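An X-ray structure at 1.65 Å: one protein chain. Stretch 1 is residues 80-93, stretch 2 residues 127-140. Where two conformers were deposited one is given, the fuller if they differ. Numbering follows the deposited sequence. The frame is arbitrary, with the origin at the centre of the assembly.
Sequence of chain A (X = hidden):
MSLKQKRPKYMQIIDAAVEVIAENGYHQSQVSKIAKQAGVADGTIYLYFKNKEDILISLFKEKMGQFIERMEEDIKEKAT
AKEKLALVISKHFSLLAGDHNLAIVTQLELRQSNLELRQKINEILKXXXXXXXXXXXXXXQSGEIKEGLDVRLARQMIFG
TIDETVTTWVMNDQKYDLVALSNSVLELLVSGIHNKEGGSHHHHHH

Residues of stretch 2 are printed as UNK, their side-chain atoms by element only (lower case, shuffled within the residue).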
# COMPACT_ATOMS: atom_id res chain seq x y z
N THR A 80 -0.40 26.60 -9.34
CA THR A 80 -0.22 26.30 -7.95
C THR A 80 0.05 24.83 -7.66
O THR A 80 -0.22 23.95 -8.47
CB THR A 80 -1.47 26.78 -7.12
OG1 THR A 80 -2.53 25.88 -7.46
CG2 THR A 80 -1.86 28.19 -7.57
N ALA A 81 0.57 24.59 -6.47
CA ALA A 81 0.83 23.20 -6.04
C ALA A 81 -0.50 22.44 -6.01
O ALA A 81 -0.55 21.30 -6.46
CB ALA A 81 1.50 23.23 -4.69
N LYS A 82 -1.58 23.11 -5.53
CA LYS A 82 -2.89 22.43 -5.49
C LYS A 82 -3.36 22.08 -6.89
O LYS A 82 -3.80 20.95 -7.09
CB LYS A 82 -3.90 23.29 -4.74
CG LYS A 82 -5.35 22.76 -4.77
CD LYS A 82 -6.29 23.66 -3.93
CE LYS A 82 -7.67 22.98 -3.96
NZ LYS A 82 -8.67 23.85 -3.28
N GLU A 83 -3.21 22.96 -7.88
CA GLU A 83 -3.56 22.66 -9.27
C GLU A 83 -2.76 21.52 -9.85
O GLU A 83 -3.27 20.58 -10.51
CB GLU A 83 -3.34 23.95 -10.12
CG GLU A 83 -4.44 24.96 -9.88
CD GLU A 83 -4.11 26.37 -10.39
OE1 GLU A 83 -2.95 26.71 -10.60
OE2 GLU A 83 -5.10 27.13 -10.53
N LYS A 84 -1.44 21.50 -9.58
CA LYS A 84 -0.65 20.34 -10.03
C LYS A 84 -1.09 19.04 -9.40
O LYS A 84 -1.18 18.03 -10.09
CB LYS A 84 0.83 20.61 -9.77
CG LYS A 84 1.34 21.85 -10.54
CD LYS A 84 2.80 22.10 -10.09
CE LYS A 84 3.29 23.48 -10.48
NZ LYS A 84 3.39 23.66 -11.94
N LEU A 85 -1.36 19.02 -8.09
CA LEU A 85 -1.79 17.76 -7.42
C LEU A 85 -3.14 17.32 -7.93
O LEU A 85 -3.37 16.14 -8.15
CB LEU A 85 -1.83 18.07 -5.91
CG LEU A 85 -0.44 18.18 -5.27
CD1 LEU A 85 -0.61 18.40 -3.77
CD2 LEU A 85 0.29 16.85 -5.50
N ALA A 86 -4.00 18.34 -8.22
CA ALA A 86 -5.29 17.95 -8.82
C ALA A 86 -5.12 17.17 -10.11
O ALA A 86 -5.83 16.13 -10.31
CB ALA A 86 -6.14 19.19 -9.03
N LEU A 87 -4.20 17.54 -10.92
CA LEU A 87 -3.88 16.89 -12.19
C LEU A 87 -3.29 15.51 -11.93
O LEU A 87 -3.76 14.52 -12.55
CB LEU A 87 -3.00 17.77 -13.04
CG LEU A 87 -3.09 17.48 -14.56
CD1 LEU A 87 -4.54 17.25 -14.95
CD2 LEU A 87 -2.55 18.69 -15.30
N VAL A 88 -2.32 15.44 -11.02
CA VAL A 88 -1.75 14.15 -10.68
C VAL A 88 -2.83 13.19 -10.22
O VAL A 88 -2.84 12.06 -10.74
CB VAL A 88 -0.70 14.27 -9.53
CG1 VAL A 88 -0.27 12.90 -9.14
CG2 VAL A 88 0.50 15.06 -10.10
N ILE A 89 -3.68 13.56 -9.29
CA ILE A 89 -4.71 12.64 -8.80
C ILE A 89 -5.64 12.17 -9.92
O ILE A 89 -5.95 11.00 -10.10
CB ILE A 89 -5.47 13.21 -7.61
CG1 ILE A 89 -4.46 13.61 -6.47
CG2 ILE A 89 -6.54 12.29 -7.10
CD1 ILE A 89 -5.09 14.45 -5.42
N SER A 90 -6.17 13.18 -10.65
CA SER A 90 -7.13 12.80 -11.71
C SER A 90 -6.48 11.97 -12.80
O SER A 90 -7.08 10.98 -13.24
CB SER A 90 -7.78 14.08 -12.23
OG SER A 90 -6.91 14.85 -12.98
N LYS A 91 -5.21 12.24 -13.14
CA LYS A 91 -4.53 11.47 -14.16
C LYS A 91 -4.20 10.05 -13.66
O LYS A 91 -4.40 9.10 -14.45
CB LYS A 91 -3.37 12.19 -14.80
CG LYS A 91 -3.83 13.51 -15.46
CD LYS A 91 -4.31 13.21 -16.88
CE LYS A 91 -5.64 13.87 -17.18
NZ LYS A 91 -6.77 13.17 -16.49
N HIS A 92 -3.83 9.95 -12.41
CA HIS A 92 -3.54 8.61 -11.82
C HIS A 92 -4.81 7.75 -11.85
O HIS A 92 -4.86 6.62 -12.35
CB HIS A 92 -2.96 8.79 -10.45
CG HIS A 92 -2.50 7.58 -9.68
ND1 HIS A 92 -1.37 7.57 -8.87
CD2 HIS A 92 -3.06 6.37 -9.55
CE1 HIS A 92 -1.31 6.38 -8.26
NE2 HIS A 92 -2.32 5.61 -8.68
N PHE A 93 -5.92 8.30 -11.34
CA PHE A 93 -7.20 7.59 -11.27
C PHE A 93 -7.70 7.23 -12.67
O PHE A 93 -8.06 6.06 -12.87
CB PHE A 93 -8.22 8.53 -10.55
CG PHE A 93 -8.02 8.61 -9.06
CD1 PHE A 93 -7.04 7.91 -8.36
CD2 PHE A 93 -9.00 9.27 -8.29
CE1 PHE A 93 -6.99 7.98 -6.99
CE2 PHE A 93 -8.93 9.33 -6.92
CZ PHE A 93 -7.91 8.65 -6.25
N UNK A 127 10.61 8.07 -9.92
CA UNK A 127 10.31 9.15 -10.87
C UNK A 127 9.02 9.87 -10.48
O UNK A 127 8.93 11.09 -10.53
N UNK A 128 8.00 9.09 -10.16
CA UNK A 128 6.72 9.72 -9.74
C UNK A 128 6.88 10.43 -8.41
O UNK A 128 6.35 11.55 -8.26
c UNK A 128 3.57 8.09 -8.60
c UNK A 128 3.61 9.98 -10.03
o UNK A 128 0.30 9.62 -8.55
c UNK A 128 5.71 8.60 -9.73
c UNK A 128 2.24 8.29 -8.31
c UNK A 128 2.28 10.21 -9.74
c UNK A 128 4.29 8.90 -9.42
c UNK A 128 1.60 9.34 -8.91
N UNK A 129 7.46 9.80 -7.41
CA UNK A 129 7.65 10.46 -6.11
C UNK A 129 8.42 11.77 -6.28
O UNK A 129 8.19 12.74 -5.58
c UNK A 129 8.30 9.52 -5.13
c UNK A 129 6.14 8.39 -4.47
c UNK A 129 8.33 7.28 -3.98
c UNK A 129 7.56 8.16 -4.96
N UNK A 130 9.40 11.76 -7.19
CA UNK A 130 10.18 12.97 -7.49
C UNK A 130 9.23 14.11 -7.96
O UNK A 130 9.47 15.22 -7.58
o UNK A 130 13.17 11.50 -9.08
c UNK A 130 11.20 12.75 -8.59
c UNK A 130 12.45 12.02 -8.19
n UNK A 130 12.74 11.93 -6.92
N UNK A 131 8.23 13.76 -8.77
CA UNK A 131 7.25 14.77 -9.24
C UNK A 131 6.51 15.35 -8.06
O UNK A 131 6.42 16.62 -7.94
c UNK A 131 6.31 14.17 -10.28
c UNK A 131 7.08 13.97 -11.59
c UNK A 131 6.27 13.19 -12.61
c UNK A 131 5.11 15.11 -10.50
N UNK A 132 6.06 14.55 -7.10
CA UNK A 132 5.42 14.99 -5.88
C UNK A 132 6.28 15.86 -5.02
O UNK A 132 5.94 16.99 -4.63
c UNK A 132 3.87 12.90 -5.70
c UNK A 132 4.86 13.84 -5.00
c UNK A 132 2.62 13.65 -6.12
c UNK A 132 3.47 11.74 -4.76
N UNK A 133 7.63 15.50 -4.98
CA UNK A 133 8.53 16.30 -4.17
C UNK A 133 8.73 17.71 -4.78
O UNK A 133 8.73 18.68 -3.98
c UNK A 133 9.99 14.45 -3.21
o UNK A 133 8.95 13.96 -2.72
o UNK A 133 11.12 13.96 -2.92
c UNK A 133 9.92 15.64 -4.15
N UNK A 134 8.84 17.80 -6.05
CA UNK A 134 9.02 19.09 -6.79
C UNK A 134 7.74 19.92 -6.62
O UNK A 134 7.76 21.14 -6.47
N UNK A 135 6.56 19.32 -6.76
CA UNK A 135 5.33 20.13 -6.50
C UNK A 135 5.36 20.75 -5.13
O UNK A 135 5.11 21.93 -4.89
c UNK A 135 2.89 17.65 -8.29
c UNK A 135 4.08 19.23 -6.69
c UNK A 135 3.89 18.80 -8.13
c UNK A 135 2.87 19.96 -6.10
N UNK A 136 5.75 20.01 -4.09
CA UNK A 136 5.82 20.44 -2.71
C UNK A 136 6.88 21.56 -2.53
O UNK A 136 6.63 22.54 -1.88
c UNK A 136 4.95 18.24 -1.66
c UNK A 136 5.37 16.96 -0.95
c UNK A 136 6.12 19.25 -1.80
c UNK A 136 3.81 18.97 -0.96
N UNK A 137 8.08 21.31 -3.08
CA UNK A 137 9.17 22.31 -2.87
C UNK A 137 8.91 23.60 -3.63
O UNK A 137 9.25 24.67 -3.13
o UNK A 137 10.67 21.25 -4.47
c UNK A 137 10.88 20.65 -2.11
c UNK A 137 10.56 21.74 -3.15
N UNK A 138 8.26 23.48 -4.77
CA UNK A 138 7.87 24.72 -5.50
C UNK A 138 6.86 25.45 -4.61
O UNK A 138 6.85 26.65 -4.45
o UNK A 138 8.04 22.65 -9.94
o UNK A 138 6.11 23.27 -9.07
c UNK A 138 7.17 24.30 -6.79
c UNK A 138 8.08 23.88 -7.90
c UNK A 138 7.37 23.23 -9.05
N UNK A 139 5.89 24.66 -4.08
CA UNK A 139 4.87 25.23 -3.20
C UNK A 139 5.47 25.89 -1.97
O UNK A 139 4.94 26.86 -1.43
N UNK A 140 6.49 25.23 -1.38
CA UNK A 140 7.18 25.77 -0.24
C UNK A 140 7.83 27.12 -0.58
O UNK A 140 7.55 28.11 0.08
c UNK A 140 8.33 22.34 1.10
c UNK A 140 7.54 23.61 0.95
c UNK A 140 9.15 25.50 1.30
c UNK A 140 8.25 24.77 0.26

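Position 127 has no side-chain atoms and nothing of stretch 1 near it; it is Gly127. Position 128 carries one carbon and then a six-carbon ring bearing an oxygen, which meets His92, while the ring packs on Val88: this is tyrosine. The CA-to-CB bond of Tyr128 points toward stretch 1, and its OH lies 2.7 Å from ND1 of His92, a nearly straight hydrogen bond in which either atom could be the donor. The oxygen meets the imidazole at its edge, near the ring plane, where the nitrogen lone pair or N-H is directed. CE1 of Tyr128 packs 3.8 Å from CG1 of Val88.

Position 129 has four carbons forked at the second, hence Leu129, buried but out of reach of stretch 1. At 130, two carbons end in one oxygen and one nitrogen: Asn130, exposed, as suits an amide. Position 131 shows four carbons forked at the first, one arm two carbons long: Ile131, whose CA-to-CB bond points sideways.

Position 132 again has four carbons forked at the second, and a terminal carbon meets Leu85 and Val88. Leu132 starts sideways at CA-to-CB, but its end comes nearer, bringing CD2 to 4.0 Å from CD2 of Leu85. Position 133, two carbons ending in two oxygens, is Asp133, its carboxylate hydrogen-bonded elsewhere in the structure. Position 134 lacks a side chain: Gly134, though there is room for a CB.

Position 135 has four carbons forked at the first, one arm longer, seated among Ala81, Lys84, Leu85 and Val88. Ile135 is the knob of the contact: its CG2 lies 3.8 Å from CB of Ala81 and its CD1 4.0 Å from CG2 of Val88, so the branched shape fills the hole.

Position 136, forked at the second of four carbons, is Leu136; its CA-to-CB bond points away, but its end comes nearer. Position 137, one carbon bearing an oxygen and a carbon, is Thr137, its small polar side chain suited to partial exposure. Position 138 has three carbons, the third with two oxygens, one nearing the end of Lys84: Glu138, whose OE1 makes a long salt bridge of 4.0 Å to NZ of Lys84. Position 139 has no side chain. At Gly139 the CA lies 4.2 Å from CB of Ala81, and an ideal CB would be a tight 3.2 Å from that methyl. Position 140, four carbons forked at the first, is Ile140, exposed but touching a crystal neighbour.

The helices run nearly antiparallel, at 162°. Small residues meet at Ala81 and Gly139, aliphatic packing fills the middle, and the His92–Tyr128 hydrogen bond joins the other end.

Stretch 2, residues 127-140: GYLNILDGILTEGI
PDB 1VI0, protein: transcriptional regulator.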